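Local coordinates for TBC1 domain family member 22A (Homo sapiens, PDB 2QFZ), which probably acts as a GTPase-activating protein for Rab-family GTPases through its all-helical TBC domain, at residues P54-T59 with L266-Q271; S196-G201 with D275-F280. All coordinates share one frame; numbering follows the deposited sequence.

Contact 1: residues P54-T59 with L266-Q271; sequences PVRPMT and LWDTYQ
Both carboxylate oxygens of Asp268 are gripped more than once, and Arg56 supplies one donor to each. Arg56 NE donates a hydrogen bond to Asp268 OD1 at 3.0 Å, and Arg56 NH2 reaches Asp268 OD2 at 3.0 Å with an N-H...O angle of 171°. This is a side-on, bidentate salt bridge: the NE edge of the guanidinium faces the carboxylate, OD1 is met on its syn lone pair, and the two planes are only 22° apart. Two nearly parallel bonds of equal length fix the rotation of both flat groups. The backbones stay well apart, with CA of Arg56 and CA of Asp268 8.3 Å from each other, so the span is bridged by the side chains, mostly the long arginine. It leaves its helix extended, with CG anti to the backbone N, and bends at chi3 (-88°) to turn its NE edge to the acid. Each oxygen has a second donor: the indole NE1 of Trp60 for OD1 and the backbone N of Ile51 for OD2. Four N-H groups thus donate to one buried carboxylate, an environment that would be expected to keep it ionised.

The start of the arginine's helix is tied down as well. Val55, at the N-cap, offers its carbonyl O to two donors of Thr59, the backbone N at 3.0 Å and OG1 at 2.7 Å, the hydroxyl approaching from above the carbonyl plane. The salt bridge joins the first turn of helix 56-63 to helix 260-270 within the Rab-GAP TBC domain. Val55 rests on helix 25-34, the Arg56 side chain touches Val160 of helix 150-162, and Leu266, Thr269 and Tyr270 pack on helix 276-291.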
loop_
_atom_site.group_PDB
_atom_site.type_symbol
_atom_site.label_atom_id
_atom_site.label_comp_id
_atom_site.label_asym_id
_atom_site.label_seq_id
_atom_site.Cartn_x
_atom_site.Cartn_y
_atom_site.Cartn_z
ATOM N N PRO A 54 6.362 -11.370 -13.336
ATOM C CA PRO A 54 5.664 -12.639 -13.649
ATOM C C PRO A 54 5.138 -13.457 -12.450
ATOM O O PRO A 54 4.096 -14.122 -12.542
ATOM C CB PRO A 54 6.744 -13.447 -14.415
ATOM C CG PRO A 54 7.567 -12.380 -15.069
ATOM C CD PRO A 54 7.669 -11.307 -14.018
ATOM N N VAL A 55 5.836 -13.412 -11.335
ATOM C CA VAL A 55 5.405 -14.142 -10.151
ATOM C C VAL A 55 4.848 -13.243 -9.036
ATOM O O VAL A 55 4.533 -13.732 -7.937
ATOM C CB VAL A 55 6.560 -15.045 -9.640
ATOM C CG1 VAL A 55 6.830 -16.134 -10.651
ATOM C CG2 VAL A 55 7.838 -14.231 -9.357
ATOM N N ARG A 56 4.683 -11.933 -9.305
ATOM C CA ARG A 56 4.259 -11.026 -8.247
ATOM C C ARG A 56 2.828 -11.299 -7.771
ATOM O O ARG A 56 2.617 -11.411 -6.590
ATOM C CB ARG A 56 4.497 -9.528 -8.592
ATOM C CG ARG A 56 4.145 -8.590 -7.495
ATOM C CD ARG A 56 4.315 -7.117 -7.916
ATOM N NE ARG A 56 5.663 -6.602 -7.688
ATOM C CZ ARG A 56 6.410 -5.947 -8.575
ATOM N NH1 ARG A 56 5.992 -5.748 -9.806
ATOM N NH2 ARG A 56 7.612 -5.513 -8.219
ATOM N N PRO A 57 1.852 -11.455 -8.687
ATOM C CA PRO A 57 0.513 -11.760 -8.218
ATOM C C PRO A 57 0.410 -12.963 -7.267
ATOM O O PRO A 57 -0.202 -12.838 -6.207
ATOM C CB PRO A 57 -0.267 -12.012 -9.533
ATOM C CG PRO A 57 0.509 -11.138 -10.534
ATOM C CD PRO A 57 1.911 -11.404 -10.158
ATOM N N MET A 58 0.950 -14.123 -7.631
ATOM C CA MET A 58 0.852 -15.285 -6.704
ATOM C C MET A 58 1.716 -15.101 -5.432
ATOM O O MET A 58 1.352 -15.581 -4.352
ATOM C CB MET A 58 1.258 -16.565 -7.435
ATOM C CG MET A 58 1.188 -17.871 -6.613
ATOM S SD MET A 58 -0.379 -18.238 -5.756
ATOM C CE MET A 58 -1.521 -18.366 -7.157
ATOM N N THR A 59 2.904 -14.488 -5.570
ATOM C CA THR A 59 3.732 -14.193 -4.390
ATOM C C THR A 59 2.975 -13.312 -3.367
ATOM O O THR A 59 2.880 -13.674 -2.200
ATOM C CB THR A 59 5.096 -13.599 -4.772
ATOM O OG1 THR A 59 5.778 -14.482 -5.663
ATOM C CG2 THR A 59 5.995 -13.386 -3.534
ATOM N N LEU A 266 7.803 -1.052 -3.125
ATOM C CA LEU A 266 7.729 -0.861 -1.698
ATOM C C LEU A 266 6.881 -1.949 -1.020
ATOM O O LEU A 266 7.303 -2.523 0.008
ATOM C CB LEU A 266 7.138 0.526 -1.432
ATOM C CG LEU A 266 7.567 1.395 -0.237
ATOM C CD1 LEU A 266 9.031 1.802 -0.277
ATOM C CD2 LEU A 266 6.635 2.683 -0.155
ATOM N N TRP A 267 5.720 -2.282 -1.603
ATOM C CA TRP A 267 4.833 -3.280 -0.953
ATOM C C TRP A 267 5.366 -4.717 -1.052
ATOM O O TRP A 267 4.979 -5.526 -0.214
ATOM C CB TRP A 267 3.357 -3.175 -1.413
ATOM C CG TRP A 267 2.635 -1.942 -0.918
ATOM C CD1 TRP A 267 3.182 -0.810 -0.388
ATOM C CD2 TRP A 267 1.231 -1.713 -0.958
ATOM N NE1 TRP A 267 2.189 0.107 -0.085
ATOM C CE2 TRP A 267 0.988 -0.437 -0.433
ATOM C CE3 TRP A 267 0.140 -2.491 -1.354
ATOM C CZ2 TRP A 267 -0.293 0.081 -0.309
ATOM C CZ3 TRP A 267 -1.126 -1.964 -1.238
ATOM C CH2 TRP A 267 -1.336 -0.708 -0.744
ATOM N N ASP A 268 6.276 -5.021 -2.018
ATOM C CA ASP A 268 7.015 -6.301 -2.051
ATOM C C ASP A 268 7.714 -6.509 -0.694
ATOM O O ASP A 268 7.597 -7.550 -0.033
ATOM C CB ASP A 268 8.098 -6.348 -3.124
ATOM C CG ASP A 268 7.578 -6.431 -4.531
ATOM O OD1 ASP A 268 6.374 -6.634 -4.796
ATOM O OD2 ASP A 268 8.429 -6.252 -5.426
ATOM N N THR A 269 8.438 -5.486 -0.267
ATOM C CA THR A 269 9.153 -5.538 0.986
ATOM C C THR A 269 8.254 -5.458 2.195
ATOM O O THR A 269 8.494 -6.176 3.175
ATOM C CB THR A 269 10.194 -4.424 1.037
ATOM O OG1 THR A 269 11.029 -4.588 -0.097
ATOM C CG2 THR A 269 11.057 -4.524 2.320
ATOM N N TYR A 270 7.232 -4.583 2.166
ATOM C CA TYR A 270 6.257 -4.569 3.277
ATOM C C TYR A 270 5.649 -5.944 3.569
ATOM O O TYR A 270 5.406 -6.287 4.729
ATOM C CB TYR A 270 5.124 -3.547 3.100
ATOM C CG TYR A 270 5.515 -2.087 3.270
ATOM C CD1 TYR A 270 6.792 -1.714 3.645
ATOM C CD2 TYR A 270 4.588 -1.079 3.060
ATOM C CE1 TYR A 270 7.135 -0.384 3.796
ATOM C CE2 TYR A 270 4.924 0.262 3.201
ATOM C CZ TYR A 270 6.202 0.591 3.568
ATOM O OH TYR A 270 6.567 1.865 3.714
ATOM N N GLN A 271 5.365 -6.709 2.530
ATOM C CA GLN A 271 4.749 -8.035 2.696
ATOM C C GLN A 271 5.771 -9.126 3.120
ATOM O O GLN A 271 5.387 -10.205 3.499
ATOM C CB GLN A 271 4.016 -8.421 1.402
ATOM C CG GLN A 271 2.574 -8.006 1.435
ATOM C CD GLN A 271 1.954 -7.919 0.107
ATOM O OE1 GLN A 271 2.617 -7.578 -0.862
ATOM N NE2 GLN A 271 0.650 -8.187 0.034
#

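Contact 2: residues S196-G201 with D275-F280; sequences SKLLDG and DGFSHF
Leu198 sits squarely over one face of the Phe277 ring. Its branch carbon CG lies 3.8 Å from the ring centroid and only 4° off the ring normal, a CH-pi contact centred on the aromatic face. The methyl CD1 is shifted towards the rim of the ring, where it comes within 3.8 Å of Phe277 CE1, and the two side chains cross at about a right angle. In Phe277, CG is anti to the carbonyl carbon, which sends the ring out towards Leu198, and chi2 of -80° turns its face to the leucine. Trp267 and Tyr270 meet the same ring edge-to-face, while Leu198 also touches Leu153 and Phe157 of helix 150-162.

Beside this pair the backbones draw together, with CA of Gly201 6.4 Å from CA of Ser278 near the start of helix 276-291. Here the carbonyl O of Gly201 lies 3.7 Å from Ser278 OG, a loose approach at the more open margin of the contact. The end of helix 181-200 is thus held against helix 276-291 by dispersion and aromatic-face contacts, which depend on close fit rather than on charge or directed polar bonds.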
loop_
_atom_site.group_PDB
_atom_site.type_symbol
_atom_site.label_atom_id
_atom_site.label_comp_id
_atom_site.label_asym_id
_atom_site.label_seq_id
_atom_site.Cartn_x
_atom_site.Cartn_y
_atom_site.Cartn_z
ATOM N N SER A 196 -8.225 -6.335 2.424
ATOM C CA SER A 196 -8.709 -6.622 3.775
ATOM C C SER A 196 -7.623 -7.091 4.730
ATOM O O SER A 196 -7.598 -6.690 5.875
ATOM C CB SER A 196 -9.866 -7.640 3.777
ATOM O OG SER A 196 -10.996 -7.072 3.167
ATOM N N LYS A 197 -6.730 -7.923 4.241
ATOM C CA LYS A 197 -5.629 -8.451 5.007
ATOM C C LYS A 197 -4.615 -7.335 5.404
ATOM O O LYS A 197 -4.197 -7.225 6.562
ATOM C CB LYS A 197 -4.955 -9.556 4.172
ATOM C CG LYS A 197 -4.565 -10.768 4.926
ATOM C CD LYS A 197 -5.683 -11.799 4.936
ATOM C CE LYS A 197 -5.355 -12.983 5.862
ATOM N NZ LYS A 197 -6.595 -13.778 6.245
ATOM N N LEU A 198 -4.211 -6.533 4.428
ATOM C CA LEU A 198 -3.466 -5.302 4.696
ATOM C C LEU A 198 -4.142 -4.459 5.802
ATOM O O LEU A 198 -3.507 -4.071 6.755
ATOM C CB LEU A 198 -3.359 -4.493 3.416
ATOM C CG LEU A 198 -2.458 -3.237 3.409
ATOM C CD1 LEU A 198 -2.305 -2.675 1.971
ATOM C CD2 LEU A 198 -3.017 -2.121 4.296
ATOM N N LEU A 199 -5.438 -4.202 5.679
ATOM C CA LEU A 199 -6.134 -3.351 6.636
ATOM C C LEU A 199 -6.277 -3.943 8.025
ATOM O O LEU A 199 -6.269 -3.196 9.015
ATOM C CB LEU A 199 -7.500 -2.933 6.100
ATOM C CG LEU A 199 -7.437 -1.958 4.932
ATOM C CD1 LEU A 199 -8.716 -2.005 4.105
ATOM C CD2 LEU A 199 -7.213 -0.554 5.490
ATOM N N ASP A 200 -6.412 -5.269 8.115
ATOM C CA ASP A 200 -6.437 -5.960 9.396
ATOM C C ASP A 200 -5.144 -5.815 10.246
ATOM O O ASP A 200 -5.195 -6.029 11.450
ATOM C CB ASP A 200 -6.736 -7.463 9.220
ATOM C CG ASP A 200 -8.204 -7.750 8.894
ATOM O OD1 ASP A 200 -9.113 -6.896 9.213
ATOM O OD2 ASP A 200 -8.444 -8.850 8.306
ATOM N N GLY A 201 -4.004 -5.472 9.640
ATOM C CA GLY A 201 -2.822 -5.121 10.425
ATOM C C GLY A 201 -2.695 -3.646 10.801
ATOM O O GLY A 201 -1.768 -3.268 11.517
ATOM N N ASP A 275 5.151 -7.367 10.331
ATOM C CA ASP A 275 4.389 -6.127 10.521
ATOM C C ASP A 275 4.856 -4.980 9.612
ATOM O O ASP A 275 5.078 -3.872 10.084
ATOM C CB ASP A 275 4.448 -5.684 11.991
ATOM C CG ASP A 275 3.851 -6.715 12.940
ATOM O OD1 ASP A 275 2.814 -7.314 12.593
ATOM O OD2 ASP A 275 4.428 -6.912 14.040
ATOM N N GLY A 276 4.989 -5.259 8.315
ATOM C CA GLY A 276 5.550 -4.336 7.367
ATOM C C GLY A 276 4.798 -3.039 7.202
ATOM O O GLY A 276 5.402 -1.993 7.140
ATOM N N PHE A 277 3.478 -3.113 7.083
ATOM C CA PHE A 277 2.647 -1.932 6.807
ATOM C C PHE A 277 2.473 -1.134 8.069
ATOM O O PHE A 277 2.250 0.057 8.041
ATOM C CB PHE A 277 1.256 -2.353 6.288
ATOM C CG PHE A 277 1.293 -2.973 4.942
ATOM C CD1 PHE A 277 1.376 -2.169 3.786
ATOM C CD2 PHE A 277 1.282 -4.354 4.800
ATOM C CE1 PHE A 277 1.420 -2.738 2.526
ATOM C CE2 PHE A 277 1.336 -4.955 3.496
ATOM C CZ PHE A 277 1.395 -4.147 2.374
ATOM N N SER A 278 2.588 -1.843 9.178
ATOM C CA SER A 278 2.290 -1.346 10.475
ATOM C C SER A 278 3.521 -0.673 11.096
ATOM O O SER A 278 3.463 0.477 11.468
ATOM C CB SER A 278 1.841 -2.538 11.336
ATOM O OG SER A 278 1.525 -2.112 12.611
ATOM N N HIS A 279 4.632 -1.402 11.142
ATOM C CA HIS A 279 5.810 -1.050 11.930
ATOM C C HIS A 279 6.945 -0.607 10.997
ATOM O O HIS A 279 7.432 0.515 11.103
ATOM C CB HIS A 279 6.208 -2.276 12.774
ATOM C CG HIS A 279 7.456 -2.104 13.593
ATOM N ND1 HIS A 279 8.559 -2.933 13.452
ATOM C CD2 HIS A 279 7.764 -1.240 14.597
ATOM C CE1 HIS A 279 9.493 -2.573 14.318
ATOM N NE2 HIS A 279 9.035 -1.552 15.028
ATOM N N PHE A 280 7.343 -1.469 10.055
ATOM C CA PHE A 280 8.406 -1.082 9.107
ATOM C C PHE A 280 8.116 0.236 8.369
ATOM O O PHE A 280 9.033 0.999 8.140
ATOM C CB PHE A 280 8.729 -2.180 8.110
ATOM C CG PHE A 280 10.062 -2.014 7.437
ATOM C CD1 PHE A 280 11.220 -1.782 8.186
ATOM C CD2 PHE A 280 10.168 -2.058 6.054
ATOM C CE1 PHE A 280 12.455 -1.602 7.571
ATOM C CE2 PHE A 280 11.419 -1.912 5.425
ATOM C CZ PHE A 280 12.551 -1.696 6.192
#

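How the contacts relate
From the N terminus, the chain first passes through residues 54-59, then 196-201, then 266-271 and finally 275-280, so the two contacts cross. Contact 1 closes a loop of 206 residues and brings the start of helix 56-63 back to helix 260-270; contact 2 closes one of 73 residues, between helix 181-200 and helix 276-291. Their centres are about 14 Å apart, and they meet directly: helix 260-270, which precedes helix 276-291 in the chain, lies against contact 2, with Trp267 packing on Leu198. Together the two contacts join helices 56-63, 181-200, 260-270 and 276-291 of the Rab-GTPase-TBC domain.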